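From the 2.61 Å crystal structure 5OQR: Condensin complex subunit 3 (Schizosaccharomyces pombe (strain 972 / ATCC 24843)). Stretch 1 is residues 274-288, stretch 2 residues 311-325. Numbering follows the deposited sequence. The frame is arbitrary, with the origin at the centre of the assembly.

Stretch 1 274-288: NSDVAVLAIKKFFDV
Stretch 2 (311-325) SLLARTFNEICIEKN

The strongest link between the two stretches is a salt bridge from Lys283 to Glu319, in which Lys283 NZ donates a hydrogen bond to Glu319 OE1 at 3.0 Å. The CA-to-CB bond of Lys283 points sideways relative to the second stretch, but the chain is nearly extended (chi1 -62°, then t, t, t), which carries the ammonium across to the carboxylate. Glu319 points toward the first stretch with chi1 at -148°, between wells, chi2 t at 159° and chi3 93°. Its other carboxylate oxygen is engaged within its own helix: Arg315 NE donates to Glu319 OE2 at 3.1 Å with an almost linear N-H...O angle of 177°. Glu319 thus joins two cationic side chains, one from each helix. Arg315 adopts chi1 165° (t), chi2 -93° (between wells), chi3 -175° (t) and chi4 105°.

A water extends this polar margin, lying 2.9 Å from Ser275 OG and accepting from Arg315 NH2 at 3.1 Å. It spans a gap that the side chains do not close directly, since Ser275 OG (chi1 t) and Arg315 NH2 are 4.3 Å apart. Toward the C-terminal ends, Asp287 OD1 and Lys324 NZ are 4.1 Å apart, opposite charges too distant for a salt bridge; Lys324 NZ instead makes a weak hydrogen bond to Glu323 OE1 at 3.5 Å, part of a salt bridge within its helix.

These contacts join two α-helices, 275-288 and 311-324, the latter beginning earlier in the chain. Their backbones follow regular i to i+4 hydrogen bonding, and Asn325 leaves helical geometry with phi/psi 65/38. The axes approach to 9.9 Å, with 56° between their N-to-C directions and a signed crossing angle of -56°. The register is set by Val279 opposite Thr316, with CA atoms 6.3 Å apart, and Lys283 opposite Ile320, with CA atoms 7.0 Å apart.

At the closer pair, Thr316 (chi1 m) donates from OG1 to Leu312 O at 2.9 Å, satisfying its hydroxyl within its own helix. Its methyl CG2 packs 3.6 Å from Ile282 CG2 and 3.7 Å from Lys283 CG, so the lysine's aliphatic portion contributes to packing while its amine binds Glu319. Val279 (t) sits as a knob among Leu312, Arg315, Thr316 and Glu319, its CG2 lying over one face of the Arg315 guanidinium, 4.2 Å from NH2. Reciprocally, Leu312 (t, p) fits among Ser275, Ala278, Val279 and Ile282: its CD2 is 3.6 Å from Ala278 CB, and its CD1 is 3.8 Å from Val279 CG2.

The apolar packing continues through Ile282 (m, t), whose CG2 lies 4.0 Å from Leu313 CD1. Leu313 (t, p) also places CD1 at the edge of the Phe286 ring, 4.2 Å from CE2. Phe286 has chi1 -74° and chi2 -63°, and its CD2 is 4.2 Å from CD1 of Ile320 (m, t). Together the stretches bury 596 Å², both sides summed.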

# COMPACT_ATOMS: atom_id res chain seq x y z
N ASN A 274 -4.42 12.21 -14.63
CA ASN A 274 -4.16 10.92 -14.01
C ASN A 274 -3.33 10.08 -14.97
O ASN A 274 -3.72 8.99 -15.40
CB ASN A 274 -5.47 10.23 -13.64
CG ASN A 274 -6.41 11.14 -12.89
OD1 ASN A 274 -6.27 11.34 -11.68
ND2 ASN A 274 -7.39 11.69 -13.59
N SER A 275 -2.15 10.58 -15.32
CA SER A 275 -1.34 9.94 -16.35
C SER A 275 -0.81 8.59 -15.88
O SER A 275 -0.88 7.60 -16.62
CB SER A 275 -0.18 10.87 -16.74
OG SER A 275 0.58 10.31 -17.80
N ASP A 276 -0.28 8.52 -14.66
CA ASP A 276 0.35 7.29 -14.19
C ASP A 276 -0.65 6.14 -14.15
O ASP A 276 -0.35 5.03 -14.60
CB ASP A 276 0.98 7.51 -12.81
CG ASP A 276 2.25 8.33 -12.87
OD1 ASP A 276 2.83 8.45 -13.97
OD2 ASP A 276 2.67 8.85 -11.81
N VAL A 277 -1.84 6.39 -13.62
CA VAL A 277 -2.85 5.33 -13.55
C VAL A 277 -3.32 4.95 -14.94
O VAL A 277 -3.57 3.78 -15.23
CB VAL A 277 -4.03 5.78 -12.66
CG1 VAL A 277 -5.15 4.75 -12.70
CG2 VAL A 277 -3.56 5.98 -11.23
N ALA A 278 -3.44 5.94 -15.84
CA ALA A 278 -3.93 5.66 -17.18
C ALA A 278 -2.96 4.77 -17.95
O ALA A 278 -3.38 3.86 -18.68
CB ALA A 278 -4.17 6.96 -17.93
N VAL A 279 -1.66 5.00 -17.79
CA VAL A 279 -0.67 4.14 -18.44
C VAL A 279 -0.79 2.72 -17.91
O VAL A 279 -0.84 1.76 -18.68
CB VAL A 279 0.75 4.71 -18.23
CG1 VAL A 279 1.80 3.74 -18.75
CG2 VAL A 279 0.89 6.06 -18.91
N LEU A 280 -0.82 2.57 -16.58
CA LEU A 280 -0.90 1.24 -15.98
C LEU A 280 -2.15 0.51 -16.44
O LEU A 280 -2.10 -0.69 -16.74
CB LEU A 280 -0.87 1.36 -14.46
CG LEU A 280 -1.02 0.07 -13.65
CD1 LEU A 280 0.15 -0.86 -13.90
CD2 LEU A 280 -1.14 0.40 -12.18
N ALA A 281 -3.29 1.21 -16.50
CA ALA A 281 -4.52 0.58 -16.97
C ALA A 281 -4.37 0.04 -18.38
O ALA A 281 -4.81 -1.07 -18.68
CB ALA A 281 -5.67 1.58 -16.89
N ILE A 282 -3.75 0.82 -19.27
CA ILE A 282 -3.55 0.37 -20.64
C ILE A 282 -2.68 -0.88 -20.66
O ILE A 282 -2.99 -1.87 -21.33
CB ILE A 282 -2.94 1.50 -21.50
CG1 ILE A 282 -3.93 2.65 -21.63
CG2 ILE A 282 -2.54 0.98 -22.88
CD1 ILE A 282 -3.34 3.91 -22.22
N LYS A 283 -1.56 -0.85 -19.94
CA LYS A 283 -0.66 -1.99 -19.92
C LYS A 283 -1.36 -3.23 -19.38
O LYS A 283 -1.20 -4.33 -19.92
CB LYS A 283 0.58 -1.67 -19.08
CG LYS A 283 1.40 -0.52 -19.65
CD LYS A 283 2.73 -0.38 -18.95
CE LYS A 283 3.61 0.62 -19.66
NZ LYS A 283 4.97 0.72 -19.06
N LYS A 284 -2.14 -3.08 -18.31
CA LYS A 284 -2.83 -4.23 -17.74
C LYS A 284 -3.93 -4.74 -18.66
O LYS A 284 -4.15 -5.95 -18.76
CB LYS A 284 -3.40 -3.87 -16.36
CG LYS A 284 -2.35 -3.75 -15.26
CD LYS A 284 -1.52 -5.01 -15.14
CE LYS A 284 -0.89 -5.15 -13.77
NZ LYS A 284 0.22 -4.18 -13.56
N PHE A 285 -4.63 -3.83 -19.33
CA PHE A 285 -5.64 -4.26 -20.30
C PHE A 285 -5.03 -5.17 -21.35
O PHE A 285 -5.62 -6.20 -21.71
CB PHE A 285 -6.29 -3.04 -20.96
CG PHE A 285 -7.22 -3.39 -22.08
CD1 PHE A 285 -6.76 -3.44 -23.39
CD2 PHE A 285 -8.55 -3.66 -21.84
CE1 PHE A 285 -7.60 -3.76 -24.43
CE2 PHE A 285 -9.41 -3.98 -22.88
CZ PHE A 285 -8.93 -4.03 -24.17
N PHE A 286 -3.85 -4.82 -21.86
CA PHE A 286 -3.22 -5.61 -22.91
C PHE A 286 -2.46 -6.81 -22.38
O PHE A 286 -2.08 -7.68 -23.17
CB PHE A 286 -2.29 -4.72 -23.74
CG PHE A 286 -3.02 -3.79 -24.66
CD1 PHE A 286 -3.82 -4.28 -25.68
CD2 PHE A 286 -2.91 -2.42 -24.52
CE1 PHE A 286 -4.50 -3.43 -26.52
CE2 PHE A 286 -3.58 -1.56 -25.36
CZ PHE A 286 -4.38 -2.07 -26.37
N ASP A 287 -2.20 -6.87 -21.07
CA ASP A 287 -1.75 -8.12 -20.48
C ASP A 287 -2.87 -9.15 -20.46
O ASP A 287 -2.64 -10.34 -20.67
CB ASP A 287 -1.21 -7.88 -19.07
CG ASP A 287 0.20 -7.33 -19.06
OD1 ASP A 287 0.97 -7.62 -20.00
OD2 ASP A 287 0.55 -6.60 -18.11
N VAL A 288 -4.10 -8.69 -20.24
CA VAL A 288 -5.26 -9.57 -20.26
C VAL A 288 -5.70 -9.86 -21.69
O VAL A 288 -6.07 -10.99 -22.01
CB VAL A 288 -6.41 -8.94 -19.44
CG1 VAL A 288 -7.63 -9.84 -19.45
CG2 VAL A 288 -5.96 -8.67 -18.01
N SER A 311 -2.95 10.17 -27.95
CA SER A 311 -1.49 10.26 -27.89
C SER A 311 -0.93 9.40 -26.77
O SER A 311 0.13 8.79 -26.92
CB SER A 311 -1.07 11.72 -27.70
OG SER A 311 -1.49 12.22 -26.45
N LEU A 312 -1.63 9.33 -25.63
CA LEU A 312 -1.17 8.49 -24.53
C LEU A 312 -1.19 7.02 -24.93
O LEU A 312 -0.31 6.25 -24.52
CB LEU A 312 -2.05 8.71 -23.31
CG LEU A 312 -1.65 7.94 -22.05
CD1 LEU A 312 -0.39 8.52 -21.45
CD2 LEU A 312 -2.77 7.95 -21.05
N LEU A 313 -2.18 6.61 -25.73
CA LEU A 313 -2.26 5.22 -26.16
C LEU A 313 -1.05 4.84 -27.01
O LEU A 313 -0.50 3.74 -26.86
CB LEU A 313 -3.55 4.99 -26.94
CG LEU A 313 -3.73 3.58 -27.51
CD1 LEU A 313 -3.74 2.54 -26.40
CD2 LEU A 313 -5.00 3.52 -28.33
N ALA A 314 -0.63 5.72 -27.92
CA ALA A 314 0.52 5.42 -28.76
C ALA A 314 1.80 5.34 -27.94
O ALA A 314 2.63 4.45 -28.15
CB ALA A 314 0.65 6.47 -29.86
N ARG A 315 1.97 6.27 -26.99
CA ARG A 315 3.17 6.26 -26.16
C ARG A 315 3.24 5.00 -25.30
O ARG A 315 4.33 4.46 -25.07
CB ARG A 315 3.21 7.52 -25.29
CG ARG A 315 4.20 7.47 -24.13
CD ARG A 315 3.54 6.97 -22.85
NE ARG A 315 4.44 7.03 -21.71
CZ ARG A 315 4.38 7.92 -20.73
NH1 ARG A 315 5.26 7.87 -19.74
NH2 ARG A 315 3.45 8.87 -20.72
N THR A 316 2.09 4.53 -24.82
CA THR A 316 2.08 3.31 -24.01
C THR A 316 2.27 2.08 -24.87
O THR A 316 3.02 1.16 -24.50
CB THR A 316 0.77 3.22 -23.22
OG1 THR A 316 0.55 4.43 -22.50
CG2 THR A 316 0.82 2.06 -22.24
N PHE A 317 1.60 2.02 -26.02
CA PHE A 317 1.80 0.93 -26.96
C PHE A 317 3.28 0.80 -27.33
O PHE A 317 3.84 -0.30 -27.33
CB PHE A 317 0.95 1.17 -28.21
CG PHE A 317 1.27 0.26 -29.36
CD1 PHE A 317 0.60 -0.94 -29.52
CD2 PHE A 317 2.23 0.61 -30.29
CE1 PHE A 317 0.89 -1.77 -30.58
CE2 PHE A 317 2.52 -0.22 -31.35
CZ PHE A 317 1.85 -1.41 -31.50
N ASN A 318 3.91 1.93 -27.64
CA ASN A 318 5.34 1.92 -27.92
C ASN A 318 6.14 1.48 -26.70
O ASN A 318 7.15 0.77 -26.83
CB ASN A 318 5.78 3.32 -28.39
CG ASN A 318 7.24 3.39 -28.74
OD1 ASN A 318 7.68 2.81 -29.73
ND2 ASN A 318 8.01 4.12 -27.94
N GLU A 319 5.70 1.88 -25.51
CA GLU A 319 6.39 1.48 -24.29
C GLU A 319 6.30 -0.03 -24.07
O GLU A 319 7.29 -0.67 -23.69
CB GLU A 319 5.80 2.23 -23.10
CG GLU A 319 6.78 2.54 -21.99
CD GLU A 319 6.31 3.69 -21.12
OE1 GLU A 319 5.65 3.43 -20.10
OE2 GLU A 319 6.59 4.85 -21.48
N ILE A 320 5.13 -0.61 -24.31
CA ILE A 320 4.94 -2.05 -24.13
C ILE A 320 5.84 -2.82 -25.10
O ILE A 320 6.64 -3.66 -24.69
CB ILE A 320 3.46 -2.43 -24.32
CG1 ILE A 320 2.61 -1.81 -23.20
CG2 ILE A 320 3.28 -3.94 -24.34
CD1 ILE A 320 1.13 -1.82 -23.49
N CYS A 321 5.70 -2.53 -26.39
CA CYS A 321 6.40 -3.32 -27.41
C CYS A 321 7.90 -3.31 -27.19
O CYS A 321 8.57 -4.32 -27.44
CB CYS A 321 6.06 -2.78 -28.80
SG CYS A 321 4.34 -3.00 -29.27
N ILE A 322 8.46 -2.19 -26.72
CA ILE A 322 9.89 -2.13 -26.46
C ILE A 322 10.25 -3.05 -25.30
O ILE A 322 11.21 -3.83 -25.37
CB ILE A 322 10.32 -0.68 -26.19
CG1 ILE A 322 10.21 0.14 -27.47
CG2 ILE A 322 11.75 -0.63 -25.65
CD1 ILE A 322 10.51 1.62 -27.31
N GLU A 323 9.49 -2.98 -24.20
CA GLU A 323 9.73 -3.86 -23.07
C GLU A 323 9.53 -5.32 -23.47
O GLU A 323 10.37 -6.18 -23.19
CB GLU A 323 8.81 -3.48 -21.91
CG GLU A 323 9.02 -4.31 -20.64
CD GLU A 323 7.72 -4.72 -19.99
OE1 GLU A 323 7.73 -5.69 -19.20
OE2 GLU A 323 6.68 -4.09 -20.27
N LYS A 324 8.40 -5.61 -24.11
CA LYS A 324 8.09 -6.96 -24.54
C LYS A 324 8.90 -7.40 -25.76
O LYS A 324 8.89 -8.59 -26.09
CB LYS A 324 6.60 -7.08 -24.86
CG LYS A 324 5.80 -7.90 -23.86
CD LYS A 324 5.89 -7.34 -22.45
CE LYS A 324 4.81 -7.95 -21.57
NZ LYS A 324 5.07 -7.73 -20.12
N ASN A 325 9.60 -6.47 -26.41
CA ASN A 325 10.41 -6.79 -27.59
C ASN A 325 9.54 -7.27 -28.75
O ASN A 325 9.91 -8.18 -29.49
CB ASN A 325 11.49 -7.82 -27.26
CG ASN A 325 12.66 -7.78 -28.22
OD1 ASN A 325 12.90 -6.77 -28.88
ND2 ASN A 325 13.40 -8.88 -28.30
O HOH W 1 2.74 11.50 -19.30